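Major capsid protein (Faustovirus, PDB 5J7O) forms the double jelly-roll capsomer, a trimer from which the protein shell of this large double-stranded DNA virus is built. Local coordinates at the interface of chains A and B. Numbering follows the deposited sequence. Chains: chain A/B, major capsid protein.

Contact 1: the interface of chains A and B. Residues chain A 22, 25, 29, 51, 55, 57; chain B 67-68, 402, 404-405, 408.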
ATOM      1  N   ASN A  22      30.551  10.211  32.063  1.00 49.59           N
ATOM      2  CA  ASN A  22      30.162  11.448  32.730  1.00 48.78           C
ATOM      3  C   ASN A  22      31.174  11.881  33.782  1.00 51.20           C
ATOM      4  O   ASN A  22      31.284  13.078  34.071  1.00 51.64           O
ATOM      5  CB  ASN A  22      28.778  11.293  33.358  1.00 45.90           C
ATOM      6  CG  ASN A  22      28.183  12.619  33.783  1.00 43.53           C
ATOM      7  OD1 ASN A  22      27.817  13.445  32.945  1.00 41.95           O
ATOM      8  ND2 ASN A  22      28.075  12.829  35.089  1.00 43.51           N
ATOM      9  N   LEU A  25      33.704  13.555  31.626  1.00 50.17           N
ATOM     10  CA  LEU A  25      33.194  14.841  31.161  1.00 48.50           C
ATOM     11  C   LEU A  25      33.296  15.908  32.244  1.00 49.44           C
ATOM     12  O   LEU A  25      33.712  17.040  31.972  1.00 49.65           O
ATOM     13  CB  LEU A  25      31.747  14.689  30.693  1.00 45.71           C
ATOM     14  CG  LEU A  25      31.007  15.961  30.278  1.00 43.44           C
ATOM     15  CD1 LEU A  25      31.673  16.612  29.076  1.00 42.21           C
ATOM     16  CD2 LEU A  25      29.549  15.649  29.987  1.00 42.02           C
ATOM     17  N   ILE A  29      35.503  19.350  32.345  1.00 50.54           N
ATOM     18  CA  ILE A  29      34.949  20.668  32.648  1.00 48.72           C
ATOM     19  C   ILE A  29      35.757  21.341  33.750  1.00 50.30           C
ATOM     20  O   ILE A  29      36.109  22.523  33.653  1.00 51.44           O
ATOM     21  CB  ILE A  29      33.462  20.550  33.031  1.00 46.16           C
ATOM     22  CG1 ILE A  29      32.648  20.013  31.853  1.00 44.27           C
ATOM     23  CG2 ILE A  29      32.919  21.896  33.484  1.00 46.78           C
ATOM     24  CD1 ILE A  29      31.188  19.786  32.175  1.00 43.71           C
ATOM     25  N   ILE A  51      33.532  20.907  24.961  1.00 54.41           N
ATOM     26  CA  ILE A  51      32.760  19.742  25.382  1.00 52.10           C
ATOM     27  C   ILE A  51      32.678  18.724  24.252  1.00 51.43           C
ATOM     28  O   ILE A  51      32.821  17.516  24.474  1.00 51.35           O
ATOM     29  CB  ILE A  51      31.360  20.170  25.857  1.00 49.87           C
ATOM     30  CG1 ILE A  51      31.469  21.156  27.020  1.00 52.53           C
ATOM     31  CG2 ILE A  51      30.543  18.956  26.266  1.00 46.41           C
ATOM     32  CD1 ILE A  51      32.188  20.596  28.223  1.00 54.13           C
ATOM     33  N   HIS A  55      32.588  14.463  23.947  1.00 47.85           N
ATOM     34  CA  HIS A  55      31.202  14.057  24.122  1.00 45.26           C
ATOM     35  C   HIS A  55      30.301  14.738  23.100  1.00 46.19           C
ATOM     36  O   HIS A  55      30.581  15.847  22.643  1.00 47.50           O
ATOM     37  CB  HIS A  55      30.712  14.383  25.535  1.00 43.10           C
ATOM     38  CG  HIS A  55      31.324  13.526  26.598  1.00 40.69           C
ATOM     39  ND1 HIS A  55      32.668  13.560  26.902  1.00 39.50           N
ATOM     40  CD2 HIS A  55      30.774  12.609  27.426  1.00 39.99           C
ATOM     41  CE1 HIS A  55      32.919  12.701  27.874  1.00 39.45           C
ATOM     42  NE2 HIS A  55      31.787  12.111  28.210  1.00 39.49           N
ATOM     43  N   LEU A  57      26.522  16.298  22.103  1.00 46.44           N
ATOM     44  CA  LEU A  57      25.420  17.005  22.746  1.00 45.35           C
ATOM     45  C   LEU A  57      24.131  16.621  22.029  1.00 44.96           C
ATOM     46  O   LEU A  57      23.892  17.053  20.897  1.00 44.54           O
ATOM     47  CB  LEU A  57      25.644  18.516  22.703  1.00 45.53           C
ATOM     48  CG  LEU A  57      26.572  19.197  23.718  1.00 46.42           C
ATOM     49  CD1 LEU A  57      25.922  19.245  25.089  1.00 46.75           C
ATOM     50  CD2 LEU A  57      27.939  18.529  23.798  1.00 47.24           C
TER
ATOM     51  N   ALA B  67      26.598  13.485  26.381  1.00 40.45           N
ATOM     52  CA  ALA B  67      26.328  14.148  27.647  1.00 42.01           C
ATOM     53  C   ALA B  67      25.065  13.565  28.257  1.00 42.38           C
ATOM     54  O   ALA B  67      24.006  13.567  27.623  1.00 41.56           O
ATOM     55  CB  ALA B  67      26.182  15.656  27.435  1.00 32.58           C
ATOM     56  N   ALA B  68      25.196  13.043  29.477  1.00 44.56           N
ATOM     57  CA  ALA B  68      24.146  12.234  30.086  1.00 44.74           C
ATOM     58  C   ALA B  68      22.796  12.930  30.014  1.00 44.30           C
ATOM     59  O   ALA B  68      22.667  14.109  30.359  1.00 43.62           O
ATOM     60  CB  ALA B  68      24.503  11.923  31.541  1.00 44.58           C
ATOM     61  N   THR B 402      22.584  16.762  32.889  1.00 55.51           N
ATOM     62  CA  THR B 402      23.425  17.000  34.051  1.00 56.29           C
ATOM     63  C   THR B 402      23.518  18.497  34.347  1.00 55.44           C
ATOM     64  O   THR B 402      23.421  19.326  33.438  1.00 58.40           O
ATOM     65  CB  THR B 402      24.826  16.431  33.831  1.00 58.80           C
ATOM     66  OG1 THR B 402      25.468  17.133  32.760  1.00 60.95           O
ATOM     67  CG2 THR B 402      24.750  14.952  33.489  1.00 58.03           C
ATOM     68  N   GLU B 404      26.110  20.289  35.136  1.00 52.47           N
ATOM     69  CA  GLU B 404      27.295  20.917  34.563  1.00 51.38           C
ATOM     70  C   GLU B 404      27.069  21.295  33.105  1.00 50.84           C
ATOM     71  O   GLU B 404      27.398  22.411  32.684  1.00 50.86           O
ATOM     72  CB  GLU B 404      28.503  19.987  34.696  1.00 51.46           C
ATOM     73  CG  GLU B 404      28.907  19.673  36.129  1.00 54.57           C
ATOM     74  CD  GLU B 404      28.097  18.544  36.739  1.00 58.44           C
ATOM     75  OE1 GLU B 404      28.416  18.129  37.873  1.00 60.87           O
ATOM     76  OE2 GLU B 404      27.146  18.068  36.084  1.00 59.82           O
ATOM     77  N   ILE B 405      26.508  20.377  32.316  1.00 50.33           N
ATOM     78  CA  ILE B 405      26.262  20.665  30.907  1.00 49.27           C
ATOM     79  C   ILE B 405      25.098  21.637  30.748  1.00 51.70           C
ATOM     80  O   ILE B 405      25.064  22.423  29.792  1.00 52.76           O
ATOM     81  CB  ILE B 405      26.028  19.351  30.136  1.00 45.54           C
ATOM     82  CG1 ILE B 405      27.298  18.501  30.154  1.00 45.60           C
ATOM     83  CG2 ILE B 405      25.614  19.623  28.701  1.00 42.41           C
ATOM     84  CD1 ILE B 405      28.467  19.145  29.439  1.00 45.28           C
ATOM     85  N   ILE B 408      26.407  25.193  31.161  1.00 51.84           N
ATOM     86  CA  ILE B 408      27.300  25.519  30.051  1.00 49.07           C
ATOM     87  C   ILE B 408      26.497  25.796  28.786  1.00 46.99           C
ATOM     88  O   ILE B 408      26.748  26.773  28.071  1.00 45.40           O
ATOM     89  CB  ILE B 408      28.323  24.390  29.834  1.00 48.15           C
ATOM     90  CG1 ILE B 408      29.319  24.340  30.995  1.00 49.31           C
ATOM     91  CG2 ILE B 408      29.052  24.574  28.510  1.00 46.35           C
ATOM     92  CD1 ILE B 408      30.277  23.174  30.920  1.00 49.33           C
TER
HETATM   93  O   HOH W   1      28.345  15.953  33.266  1.00 37.97           O
HETATM   94  O   HOH W   2      27.490  12.653  30.245  1.00 39.82           O
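B:Ile405, on helix 403-412 of one double jelly-roll subunit, fits among A:Leu25, A:Ile51 and A:Leu57 of its neighbour and loses 62 Å² of surface to that chain. Its two branches face different partners. CG1 and CD1 meet the CD2 methyl of A:Leu25, whose side chain lies at about a right angle to it, with CG1 3.6 Å from that CD2. CG2, anti to the backbone N, points instead at A:Leu57 and sits 3.6 Å from its CD1 methyl. The CD1 methyl of B:Ile405 also passes A:Ile51, the two side chains running in opposite directions, with A:Ile51 CG2 3.8 Å away. One helical turn on, B:Ile408 meets A:Ile29 of helix 22-38 tip to tip, their CD1 methyls 3.7 Å apart, and the A:Ile29 methyl also touches CB of B:Glu404. All of these contacts are between carbon atoms.

Toward A:Asn22, at the start of helix 22-38, the character changes to polar and watery. In this patch no nitrogen or oxygen of chain A comes within bonding reach of one of chain B, and two waters fill the role. Both meet the amide oxygen OD1 of A:Asn22: water 1 links it to the B:Thr402 hydroxyl, OG1 lying 3.1 Å from the water, and water 2 links it to the backbone N of B:Ala68. Directly, A:Asn22 and B:Thr402 touch tip to tip, OD1 lying 3.5 Å from the CG2 methyl.

Contact 2: the interface of chains A and B. Residues chain A 234-236, 275-277; chain B 514-517.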
ATOM      1  N   ALA A 234     -12.460   3.360  -3.229  1.00 37.24           N
ATOM      2  CA  ALA A 234     -13.898   3.589  -3.278  1.00 36.86           C
ATOM      3  C   ALA A 234     -14.596   2.750  -2.216  1.00 36.20           C
ATOM      4  O   ALA A 234     -14.281   1.569  -2.040  1.00 36.32           O
ATOM      5  CB  ALA A 234     -14.466   3.258  -4.663  1.00 37.02           C
ATOM      6  N   ALA A 235     -15.551   3.364  -1.520  1.00 36.60           N
ATOM      7  CA  ALA A 235     -16.256   2.724  -0.417  1.00 35.96           C
ATOM      8  C   ALA A 235     -17.657   2.308  -0.846  1.00 34.37           C
ATOM      9  O   ALA A 235     -18.323   3.017  -1.605  1.00 35.30           O
ATOM     10  CB  ALA A 235     -16.338   3.659   0.791  1.00 36.57           C
ATOM     11  N   SER A 236     -18.105   1.160  -0.341  1.00 30.45           N
ATOM     12  CA  SER A 236     -19.402   0.606  -0.685  1.00 31.67           C
ATOM     13  C   SER A 236     -20.428   0.933   0.394  1.00 34.70           C
ATOM     14  O   SER A 236     -20.145   1.616   1.382  1.00 36.07           O
ATOM     15  CB  SER A 236     -19.308  -0.909  -0.882  1.00 30.80           C
ATOM     16  OG  SER A 236     -19.274  -1.581   0.365  1.00 29.87           O
ATOM     17  N   LYS A 275     -17.186  -2.295   2.589  1.00 38.38           N
ATOM     18  CA  LYS A 275     -16.051  -2.703   1.775  1.00 39.78           C
ATOM     19  C   LYS A 275     -15.364  -1.504   1.136  1.00 39.29           C
ATOM     20  O   LYS A 275     -15.994  -0.491   0.819  1.00 39.63           O
ATOM     21  CB  LYS A 275     -16.489  -3.669   0.673  1.00 40.29           C
ATOM     22  CG  LYS A 275     -16.788  -5.078   1.137  1.00 43.01           C
ATOM     23  CD  LYS A 275     -17.345  -5.901  -0.011  1.00 44.35           C
ATOM     24  CE  LYS A 275     -17.704  -7.301   0.440  1.00 46.18           C
ATOM     25  NZ  LYS A 275     -18.581  -7.980  -0.551  1.00 47.06           N
ATOM     26  N   LEU A 276     -14.055  -1.636   0.953  1.00 38.29           N
ATOM     27  CA  LEU A 276     -13.283  -0.770   0.080  1.00 38.28           C
ATOM     28  C   LEU A 276     -12.887  -1.550  -1.166  1.00 41.07           C
ATOM     29  O   LEU A 276     -12.659  -2.762  -1.113  1.00 43.01           O
ATOM     30  CB  LEU A 276     -12.020  -0.244   0.771  1.00 35.96           C
ATOM     31  CG  LEU A 276     -12.142   0.605   2.035  1.00 34.15           C
ATOM     32  CD1 LEU A 276     -10.759   1.026   2.510  1.00 31.45           C
ATOM     33  CD2 LEU A 276     -13.025   1.819   1.795  1.00 34.62           C
ATOM     34  N   THR A 277     -12.822  -0.849  -2.293  1.00 41.31           N
ATOM     35  CA  THR A 277     -12.237  -1.409  -3.499  1.00 43.34           C
ATOM     36  C   THR A 277     -11.532  -0.289  -4.244  1.00 43.41           C
ATOM     37  O   THR A 277     -11.775   0.895  -3.996  1.00 43.78           O
ATOM     38  CB  THR A 277     -13.279  -2.086  -4.400  1.00 45.56           C
ATOM     39  OG1 THR A 277     -12.615  -2.957  -5.325  1.00 46.54           O
ATOM     40  CG2 THR A 277     -14.061  -1.046  -5.183  1.00 45.48           C
TER
ATOM     41  N   GLN B 514     -23.054  -1.275  -4.132  1.00 46.27           N
ATOM     42  CA  GLN B 514     -22.740  -0.045  -4.847  1.00 46.16           C
ATOM     43  C   GLN B 514     -21.577   0.656  -4.164  1.00 44.77           C
ATOM     44  O   GLN B 514     -21.587   0.829  -2.943  1.00 45.07           O
ATOM     45  CB  GLN B 514     -23.954   0.889  -4.906  1.00 47.98           C
ATOM     46  CG  GLN B 514     -23.675   2.227  -5.578  1.00 50.78           C
ATOM     47  CD  GLN B 514     -24.896   3.126  -5.627  1.00 53.38           C
ATOM     48  OE1 GLN B 514     -24.817   4.276  -6.063  1.00 52.77           O
ATOM     49  NE2 GLN B 514     -26.034   2.605  -5.181  1.00 54.94           N
ATOM     50  N   TYR B 515     -20.581   1.053  -4.953  1.00 43.15           N
ATOM     51  CA  TYR B 515     -19.445   1.824  -4.473  1.00 42.30           C
ATOM     52  C   TYR B 515     -19.567   3.270  -4.936  1.00 42.12           C
ATOM     53  O   TYR B 515     -20.173   3.558  -5.972  1.00 43.06           O
ATOM     54  CB  TYR B 515     -18.116   1.247  -4.983  1.00 42.71           C
ATOM     55  CG  TYR B 515     -17.837  -0.192  -4.607  1.00 44.70           C
ATOM     56  CD1 TYR B 515     -18.290  -1.238  -5.400  1.00 44.64           C
ATOM     57  CD2 TYR B 515     -17.092  -0.504  -3.475  1.00 47.23           C
ATOM     58  CE1 TYR B 515     -18.026  -2.554  -5.068  1.00 45.73           C
ATOM     59  CE2 TYR B 515     -16.824  -1.819  -3.135  1.00 47.38           C
ATOM     60  CZ  TYR B 515     -17.293  -2.839  -3.935  1.00 47.54           C
ATOM     61  OH  TYR B 515     -17.028  -4.148  -3.601  1.00 49.50           O
ATOM     62  N   ILE B 516     -18.980   4.178  -4.161  1.00 40.03           N
ATOM     63  CA  ILE B 516     -18.872   5.586  -4.529  1.00 37.66           C
ATOM     64  C   ILE B 516     -17.403   5.885  -4.802  1.00 35.45           C
ATOM     65  O   ILE B 516     -16.555   5.723  -3.916  1.00 34.71           O
ATOM     66  CB  ILE B 516     -19.424   6.512  -3.435  1.00 37.52           C
ATOM     67  CG1 ILE B 516     -20.952   6.449  -3.392  1.00 36.26           C
ATOM     68  CG2 ILE B 516     -18.962   7.944  -3.671  1.00 37.28           C
ATOM     69  CD1 ILE B 516     -21.619   7.070  -4.600  1.00 38.49           C
ATOM     70  N   VAL B 517     -17.107   6.315  -6.021  1.00 35.70           N
ATOM     71  CA  VAL B 517     -15.752   6.686  -6.422  1.00 34.91           C
ATOM     72  C   VAL B 517     -15.614   8.197  -6.262  1.00 33.22           C
ATOM     73  O   VAL B 517     -16.340   8.946  -6.933  1.00 32.21           O
ATOM     74  CB  VAL B 517     -15.449   6.260  -7.864  1.00 36.90           C
ATOM     75  CG1 VAL B 517     -14.071   6.753  -8.281  1.00 37.36           C
ATOM     76  CG2 VAL B 517     -15.537   4.751  -8.001  1.00 37.04           C
TER
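Backbone pairing joins A:Ala235 to B:Ile516, where strand 232-238 of one double jelly-roll subunit of the capsomer runs antiparallel to a short stretch of the long strand 503-521 of the next. The amide N of B:Ile516 donates to the carbonyl O of A:Ala235 over 2.9 Å. A:Ser236 and B:Tyr515 form the neighbouring antiparallel bridge. Within chain A, the A:Ser236 hydroxyl accepts a bond from the backbone N of A:Lys275, OG to N 3.1 Å, tying together the two strands that receive the tyrosine.

In the aromatic packing, B:Tyr515 alone gives up 92 Å² to chain A, more than any other residue of the patch. With chi1 at -59° the tyrosine's CG stands anti to its carbonyl carbon, and the ring reaches across strand 232-238 to strand 273-280 behind it. The CG2 methyl of A:Thr277 lies over one face in a CH-pi contact, 3.6 Å from the ring centroid and displaced toward the rim. A:Ser236 CB comes against the opposite face, near the CD2-CE2 rim, 3.4 Å from CD2 of B:Tyr515.

A slighter apolar contact places A:Ala234 CB 3.8 Å from the CG2 methyl of B:Val517. Here a beta-sheet pairing crosses between subunits of the capsomer, and the buried tyrosine may set its register.

Contact 3: the interface of chains A and B. Residues chain A 344, 371-372, 482, 509-511; chain B 247, 251, 264, 266.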
ATOM      1  N   THR A 344     -21.661 -15.392 -24.887  1.00 33.06           N
ATOM      2  CA  THR A 344     -21.700 -16.829 -25.124  1.00 34.99           C
ATOM      3  C   THR A 344     -22.710 -17.442 -24.165  1.00 34.67           C
ATOM      4  O   THR A 344     -22.551 -17.336 -22.945  1.00 33.15           O
ATOM      5  CB  THR A 344     -20.319 -17.457 -24.930  1.00 37.48           C
ATOM      6  OG1 THR A 344     -19.379 -16.836 -25.816  1.00 38.72           O
ATOM      7  CG2 THR A 344     -20.370 -18.950 -25.215  1.00 38.32           C
ATOM      8  N   THR A 371     -24.040 -18.154 -19.208  1.00 34.81           N
ATOM      9  CA  THR A 371     -23.785 -16.997 -20.058  1.00 35.15           C
ATOM     10  C   THR A 371     -22.519 -16.280 -19.618  1.00 36.60           C
ATOM     11  O   THR A 371     -22.378 -15.923 -18.446  1.00 36.28           O
ATOM     12  CB  THR A 371     -24.974 -16.027 -20.034  1.00 34.48           C
ATOM     13  OG1 THR A 371     -26.093 -16.625 -20.703  1.00 34.01           O
ATOM     14  CG2 THR A 371     -24.615 -14.721 -20.723  1.00 34.29           C
ATOM     15  N   THR A 372     -21.605 -16.072 -20.565  1.00 38.70           N
ATOM     16  CA  THR A 372     -20.389 -15.303 -20.350  1.00 37.21           C
ATOM     17  C   THR A 372     -20.340 -14.139 -21.333  1.00 38.41           C
ATOM     18  O   THR A 372     -21.048 -14.121 -22.344  1.00 38.02           O
ATOM     19  CB  THR A 372     -19.132 -16.168 -20.518  1.00 35.03           C
ATOM     20  OG1 THR A 372     -18.982 -16.537 -21.893  1.00 35.36           O
ATOM     21  CG2 THR A 372     -19.228 -17.426 -19.667  1.00 35.08           C
ATOM     22  N   VAL A 482     -19.414 -14.986 -10.606  1.00 38.49           N
ATOM     23  CA  VAL A 482     -20.529 -15.728 -11.185  1.00 37.73           C
ATOM     24  C   VAL A 482     -21.772 -15.496 -10.339  1.00 40.15           C
ATOM     25  O   VAL A 482     -21.745 -15.694  -9.118  1.00 40.19           O
ATOM     26  CB  VAL A 482     -20.219 -17.233 -11.287  1.00 35.96           C
ATOM     27  CG1 VAL A 482     -21.261 -17.933 -12.147  1.00 34.74           C
ATOM     28  CG2 VAL A 482     -18.819 -17.457 -11.843  1.00 35.76           C
ATOM     29  N   GLN A 509     -26.277 -19.511 -14.505  1.00 39.33           N
ATOM     30  CA  GLN A 509     -24.981 -18.960 -14.128  1.00 38.07           C
ATOM     31  C   GLN A 509     -24.646 -17.848 -15.109  1.00 36.29           C
ATOM     32  O   GLN A 509     -24.472 -18.106 -16.305  1.00 34.61           O
ATOM     33  CB  GLN A 509     -23.886 -20.029 -14.148  1.00 38.99           C
ATOM     34  CG  GLN A 509     -24.017 -21.118 -13.104  1.00 38.47           C
ATOM     35  CD  GLN A 509     -22.847 -22.083 -13.141  1.00 38.38           C
ATOM     36  OE1 GLN A 509     -22.242 -22.302 -14.192  1.00 35.59           O
ATOM     37  NE2 GLN A 509     -22.511 -22.654 -11.990  1.00 41.80           N
ATOM     38  N   VAL A 510     -24.557 -16.618 -14.611  1.00 36.06           N
ATOM     39  CA  VAL A 510     -24.262 -15.453 -15.436  1.00 37.10           C
ATOM     40  C   VAL A 510     -22.965 -14.831 -14.944  1.00 38.64           C
ATOM     41  O   VAL A 510     -22.776 -14.648 -13.736  1.00 39.46           O
ATOM     42  CB  VAL A 510     -25.411 -14.427 -15.406  1.00 36.52           C
ATOM     43  CG1 VAL A 510     -25.091 -13.245 -16.308  1.00 36.85           C
ATOM     44  CG2 VAL A 510     -26.717 -15.082 -15.827  1.00 35.75           C
ATOM     45  N   MET A 511     -22.070 -14.514 -15.880  1.00 37.72           N
ATOM     46  CA  MET A 511     -20.807 -13.878 -15.530  1.00 37.54           C
ATOM     47  C   MET A 511     -21.059 -12.444 -15.087  1.00 37.65           C
ATOM     48  O   MET A 511     -21.577 -11.629 -15.858  1.00 39.01           O
ATOM     49  CB  MET A 511     -19.848 -13.909 -16.719  1.00 37.08           C
ATOM     50  CG  MET A 511     -18.414 -13.547 -16.360  1.00 36.33           C
ATOM     51  SD  MET A 511     -17.394 -13.137 -17.792  1.00 35.53           S
ATOM     52  CE  MET A 511     -17.724 -11.384 -17.950  1.00 34.66           C
TER
ATOM     53  N   TRP B 247     -17.803 -22.962 -13.182  1.00 37.65           N
ATOM     54  CA  TRP B 247     -18.787 -22.979 -14.255  1.00 36.42           C
ATOM     55  C   TRP B 247     -19.324 -24.387 -14.476  1.00 38.55           C
ATOM     56  O   TRP B 247     -18.586 -25.373 -14.389  1.00 38.57           O
ATOM     57  CB  TRP B 247     -18.171 -22.457 -15.553  1.00 35.61           C
ATOM     58  CG  TRP B 247     -17.955 -20.979 -15.569  1.00 35.59           C
ATOM     59  CD1 TRP B 247     -16.775 -20.318 -15.382  1.00 35.72           C
ATOM     60  CD2 TRP B 247     -18.949 -19.972 -15.784  1.00 33.81           C
ATOM     61  NE1 TRP B 247     -16.974 -18.961 -15.470  1.00 34.43           N
ATOM     62  CE2 TRP B 247     -18.301 -18.723 -15.715  1.00 34.42           C
ATOM     63  CE3 TRP B 247     -20.326 -20.006 -16.029  1.00 32.32           C
ATOM     64  CZ2 TRP B 247     -18.982 -17.519 -15.882  1.00 33.98           C
ATOM     65  CZ3 TRP B 247     -21.000 -18.811 -16.194  1.00 33.12           C
ATOM     66  CH2 TRP B 247     -20.327 -17.584 -16.121  1.00 34.17           C
ATOM     67  N   ILE B 251     -20.693 -25.338 -20.566  1.00 41.29           N
ATOM     68  CA  ILE B 251     -20.022 -24.188 -21.164  1.00 40.21           C
ATOM     69  C   ILE B 251     -18.508 -24.270 -21.043  1.00 40.80           C
ATOM     70  O   ILE B 251     -17.806 -23.373 -21.536  1.00 40.38           O
ATOM     71  CB  ILE B 251     -20.544 -22.867 -20.563  1.00 38.93           C
ATOM     72  CG1 ILE B 251     -20.405 -21.718 -21.567  1.00 37.44           C
ATOM     73  CG2 ILE B 251     -19.821 -22.543 -19.259  1.00 38.62           C
ATOM     74  CD1 ILE B 251     -21.109 -20.444 -21.143  1.00 35.71           C
ATOM     75  N   GLY B 264     -14.921 -17.227 -25.166  1.00 34.94           N
ATOM     76  CA  GLY B 264     -16.033 -17.097 -24.252  1.00 34.92           C
ATOM     77  C   GLY B 264     -16.365 -18.365 -23.495  1.00 35.23           C
ATOM     78  O   GLY B 264     -17.199 -18.321 -22.582  1.00 34.00           O
ATOM     79  N   PRO B 266     -15.150 -20.716 -20.795  1.00 36.19           N
ATOM     80  CA  PRO B 266     -14.110 -20.834 -19.768  1.00 37.85           C
ATOM     81  C   PRO B 266     -13.533 -22.240 -19.712  1.00 39.82           C
ATOM     82  O   PRO B 266     -14.188 -23.226 -20.062  1.00 41.94           O
ATOM     83  CB  PRO B 266     -14.849 -20.485 -18.470  1.00 37.83           C
ATOM     84  CG  PRO B 266     -16.289 -20.740 -18.770  1.00 36.74           C
ATOM     85  CD  PRO B 266     -16.471 -20.410 -20.219  1.00 35.16           C
TER
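B:Trp247 pushes its six-membered ring against three strands of chain A, between A:Thr372 on one face and A:Val482 on the other. The CG2 methyl of A:Thr372 makes a CH-pi contact 4.0 Å from the centroid of that ring, and B:Pro266, from the indole's own chain, lies over the same face. On the opposite face the A:Val482 side chain crosses at a slant, its CG2 methyl 4.0 Å from CZ2 of B:Trp247.

The rim of the indole meets strand 503-521: the carbonyl O of A:Gln509 and the backbone N of A:Met511 lie at the ring edge, in its plane. A:Gln509 runs past the indole in the opposite direction, with its amide turned 84° to the ring and A:Gln509 OE1 3.5 Å from B:Trp247 CE3. A:Met511 CB packs 3.8 Å from CH2 of B:Trp247.

A:Thr372 is used on both branches. Its chi1 of 69° sets OG1 between the backbone N and the carbonyl carbon, aimed at B:Gly264, while CG2 stays against the indole and B:Ile251. OG1 of A:Thr372 donates to the carbonyl O of B:Gly264 over 2.6 Å, lying in the carbonyl plane on a lone pair. Gripping a loop tryptophan from both faces, with a hydrogen bond beside it, this site would fasten a loop of one subunit to the strands of its neighbour in the capsomer.

Contacts 2 and 3 are close neighbours, their C-alpha centres about 25 Å apart, whereas contact 1 lies about 58 Å from contact 2 and about 77 Å from contact 3. Strand 503-521 is common to the nearer pair but serves from opposite partners: chain B supplies it in contact 2, chain A in contact 3. In each copy, residues 509-511 and 514-517 of that strand therefore serve two different boundaries. Contact 1 draws on helices 22-38, 48-52 and 403-412 instead. Helix packing, strand pairing and loop insertion, repeated between the copies, would be expected to hold the trimer together at several well-separated places.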